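Local coordinates for proline dehydrogenase (PDB 3HAZ), which probably oxidises proline to glutamate in two steps, pairing an FAD-dependent proline dehydrogenase with an NAD-dependent aldehyde dehydrogenase in one chain, at residues Ser679-Pro684 with Tyr710-Asp715. Numbering follows the deposited sequence.
Sequences SVVAKP and YLVTGD. With NAD (nicotinamide-adenine-dinucleotide), chain D.
Pro-684 fills the notch between Leu-711 and Thr-713: its CD sits 3.8 Å from Leu-711 CD1, the two side chains meeting at about a right angle, while its CG rests against the CG2 methyl of Thr-713. Leu-711 CD1 also lies over the carbonyl O of Ala-682, 3.6 Å away, with Ala-682 CB a little farther off, and helices 689-702 and 664-675 back this face. On the face of Val-681 and Val-712 the bumps are single methyls, Val-681 CG1 against Val-712 CG2 at 3.8 Å, roofed by helices 549-567 and 716-724. Beneath them the backbones pair as parallel strands, with nearly straight bonds from Tyr-710 N to Val-680 O, Ala-682 N to Tyr-710 O and Val-712 N to Ala-682 O. The two strands belong to a beta-alpha-beta unit, linked by helix 689-702, in the Rossmann-type NAD domain of the aldehyde dehydrogenase half. Past the pairing the chains part, and Lys-683, bent at chi2, chi3 and chi4 (the last two 81° and 85°), curls so that its NZ lies between them. There NZ bonds to Gly-714 O and Pro-684 O, both 2.9 Å away and both approached from above the carbonyl plane, and reaches the adenosine ribose of NAD at O2B (2.8 Å). Replacing Lys-683 with an alanine would probably leave both carbonyls and the ribose hydroxyl without their shared ammonium and open a gap beside Gly-714. A water joins Pro-684 O to Gly-714 N, 2.8 Å from the latter.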
loop_
_atom_site.group_PDB
_atom_site.type_symbol
_atom_site.label_atom_id
_atom_site.label_comp_id
_atom_site.label_asym_id
_atom_site.label_seq_id
_atom_site.Cartn_x
_atom_site.Cartn_y
_atom_site.Cartn_z
ATOM N N SER A 679 -38.022 -6.046 20.532
ATOM C CA SER A 679 -38.566 -7.225 21.189
ATOM C C SER A 679 -39.577 -7.843 20.228
ATOM O O SER A 679 -40.029 -7.185 19.283
ATOM C CB SER A 679 -39.208 -6.874 22.536
ATOM O OG SER A 679 -40.260 -5.944 22.375
ATOM N N VAL A 680 -39.919 -9.106 20.444
ATOM C CA VAL A 680 -40.773 -9.807 19.500
ATOM C C VAL A 680 -41.868 -10.640 20.162
ATOM O O VAL A 680 -41.632 -11.327 21.159
ATOM C CB VAL A 680 -39.933 -10.722 18.578
ATOM C CG1 VAL A 680 -40.818 -11.410 17.554
ATOM C CG2 VAL A 680 -38.842 -9.916 17.889
ATOM N N VAL A 681 -43.071 -10.549 19.608
ATOM C CA VAL A 681 -44.119 -11.520 19.884
ATOM C C VAL A 681 -44.338 -12.321 18.604
ATOM O O VAL A 681 -44.703 -11.763 17.566
ATOM C CB VAL A 681 -45.434 -10.854 20.342
ATOM C CG1 VAL A 681 -46.529 -11.902 20.504
ATOM C CG2 VAL A 681 -45.219 -10.098 21.655
ATOM N N ALA A 682 -44.090 -13.623 18.678
ATOM C CA ALA A 682 -44.144 -14.488 17.502
ATOM C C ALA A 682 -45.341 -15.428 17.554
ATOM O O ALA A 682 -45.570 -16.096 18.565
ATOM C CB ALA A 682 -42.854 -15.297 17.390
ATOM N N LYS A 683 -46.106 -15.476 16.467
ATOM C CA LYS A 683 -47.192 -16.447 16.350
ATOM C C LYS A 683 -46.953 -17.362 15.159
ATOM O O LYS A 683 -46.999 -16.921 14.009
ATOM C CB LYS A 683 -48.559 -15.768 16.218
ATOM C CG LYS A 683 -49.724 -16.743 16.414
ATOM C CD LYS A 683 -50.920 -16.397 15.551
ATOM C CE LYS A 683 -50.745 -16.895 14.128
ATOM N NZ LYS A 683 -51.161 -18.321 13.950
ATOM N N PRO A 684 -46.689 -18.645 15.437
ATOM C CA PRO A 684 -46.408 -19.614 14.374
ATOM C C PRO A 684 -47.699 -20.095 13.734
ATOM O O PRO A 684 -48.777 -19.898 14.295
ATOM C CB PRO A 684 -45.754 -20.768 15.130
ATOM C CG PRO A 684 -46.373 -20.710 16.504
ATOM C CD PRO A 684 -46.675 -19.256 16.778
ATOM N N TYR A 710 -41.536 -13.533 23.036
ATOM C CA TYR A 710 -42.676 -14.318 23.502
ATOM C C TYR A 710 -43.347 -15.093 22.375
ATOM O O TYR A 710 -43.545 -14.570 21.279
ATOM C CB TYR A 710 -43.708 -13.422 24.201
ATOM C CG TYR A 710 -43.178 -12.780 25.461
ATOM C CD1 TYR A 710 -42.366 -11.657 25.398
ATOM C CD2 TYR A 710 -43.480 -13.302 26.712
ATOM C CE1 TYR A 710 -41.874 -11.066 26.545
ATOM C CE2 TYR A 710 -42.985 -12.716 27.873
ATOM C CZ TYR A 710 -42.182 -11.599 27.777
ATOM O OH TYR A 710 -41.679 -11.005 28.915
ATOM N N LEU A 711 -43.699 -16.341 22.658
ATOM C CA LEU A 711 -44.444 -17.155 21.708
ATOM C C LEU A 711 -45.926 -17.163 22.067
ATOM O O LEU A 711 -46.294 -17.476 23.197
ATOM C CB LEU A 711 -43.923 -18.589 21.699
ATOM C CG LEU A 711 -44.480 -19.449 20.566
ATOM C CD1 LEU A 711 -43.776 -19.095 19.259
ATOM C CD2 LEU A 711 -44.321 -20.928 20.884
ATOM N N VAL A 712 -46.767 -16.811 21.101
ATOM C CA VAL A 712 -48.211 -16.909 21.261
ATOM C C VAL A 712 -48.771 -17.803 20.163
ATOM O O VAL A 712 -48.626 -17.500 18.981
ATOM C CB VAL A 712 -48.881 -15.530 21.170
ATOM C CG1 VAL A 712 -50.389 -15.677 21.133
ATOM C CG2 VAL A 712 -48.452 -14.654 22.340
ATOM N N THR A 713 -49.398 -18.908 20.550
ATOM C CA THR A 713 -49.969 -19.830 19.572
ATOM C C THR A 713 -51.472 -19.638 19.397
ATOM O O THR A 713 -52.157 -19.127 20.285
ATOM C CB THR A 713 -49.700 -21.301 19.937
ATOM O OG1 THR A 713 -50.257 -21.583 21.229
ATOM C CG2 THR A 713 -48.201 -21.583 19.944
ATOM N N GLY A 714 -51.974 -20.064 18.243
ATOM C CA GLY A 714 -53.387 -19.964 17.940
ATOM C C GLY A 714 -53.632 -19.867 16.448
ATOM O O GLY A 714 -52.726 -20.090 15.642
ATOM N N ASP A 715 -54.861 -19.523 16.083
ATOM C CA ASP A 715 -55.248 -19.416 14.682
ATOM C C ASP A 715 -55.034 -18.007 14.136
ATOM O O ASP A 715 -54.307 -17.203 14.724
ATOM C CB ASP A 715 -56.712 -19.823 14.510
ATOM C CG ASP A 715 -57.613 -19.207 15.562
ATOM O OD1 ASP A 715 -57.185 -18.234 16.223
ATOM O OD2 ASP A 715 -58.748 -19.699 15.733
HETATM P PA NAD D . -51.620 -18.106 5.541
HETATM O O1A NAD D . -52.020 -16.651 4.898
HETATM O O2A NAD D . -52.744 -19.044 5.386
HETATM O O5B NAD D . -51.295 -17.863 7.160
HETATM C C5B NAD D . -49.942 -17.832 7.595
HETATM C C4B NAD D . -49.816 -17.205 8.992
HETATM O O4B NAD D . -50.663 -16.016 9.227
HETATM C C3B NAD D . -50.232 -18.146 10.195
HETATM O O3B NAD D . -49.384 -18.294 11.292
HETATM C C2B NAD D . -51.693 -17.751 10.390
HETATM O O2B NAD D . -52.442 -18.319 11.442
HETATM C C1B NAD D . -51.580 -16.293 10.281
HETATM N N9A NAD D . -52.881 -15.670 9.995
HETATM C C8A NAD D . -53.946 -16.232 9.367
HETATM N N7A NAD D . -54.983 -15.254 9.306
HETATM C C5A NAD D . -54.507 -14.074 9.921
HETATM C C6A NAD D . -55.094 -12.832 10.135
HETATM N N6A NAD D . -56.454 -12.590 9.680
HETATM N N1A NAD D . -54.400 -11.849 10.764
HETATM C C2A NAD D . -53.105 -12.085 11.195
HETATM N N3A NAD D . -52.525 -13.306 10.986
HETATM C C4A NAD D . -53.229 -14.304 10.347
HETATM O O3 NAD D . -50.223 -18.704 4.830
HETATM P PN NAD D . -49.829 -20.319 5.012
HETATM O O1N NAD D . -51.149 -21.251 4.607
HETATM O O2N NAD D . -49.428 -20.581 6.396
HETATM O O5D NAD D . -48.561 -20.710 4.000
HETATM C C5D NAD D . -48.772 -20.767 2.596
HETATM C C4D NAD D . -48.558 -19.403 1.905
HETATM O O4D NAD D . -47.415 -18.578 2.398
HETATM C C3D NAD D . -48.447 -19.310 0.322
HETATM O O3D NAD D . -49.360 -18.508 -0.387
HETATM C C2D NAD D . -46.935 -19.031 0.175
HETATM O O2D NAD D . -46.347 -18.819 -1.093
HETATM C C1D NAD D . -46.707 -18.083 1.280
HETATM N N1N NAD D . -45.271 -18.074 1.590
HETATM C C2N NAD D . -44.442 -17.115 0.979
HETATM C C3N NAD D . -43.011 -17.112 1.268
HETATM C C7N NAD D . -42.106 -16.056 0.608
HETATM O O7N NAD D . -41.002 -15.918 0.996
HETATM N N7N NAD D . -42.650 -15.149 -0.383
HETATM C C4N NAD D . -42.439 -18.118 2.196
HETATM C C5N NAD D . -43.264 -19.067 2.804
HETATM C C6N NAD D . -44.716 -19.072 2.516
HETATM O O HOH W 1 -50.060 -21.189 16.578
#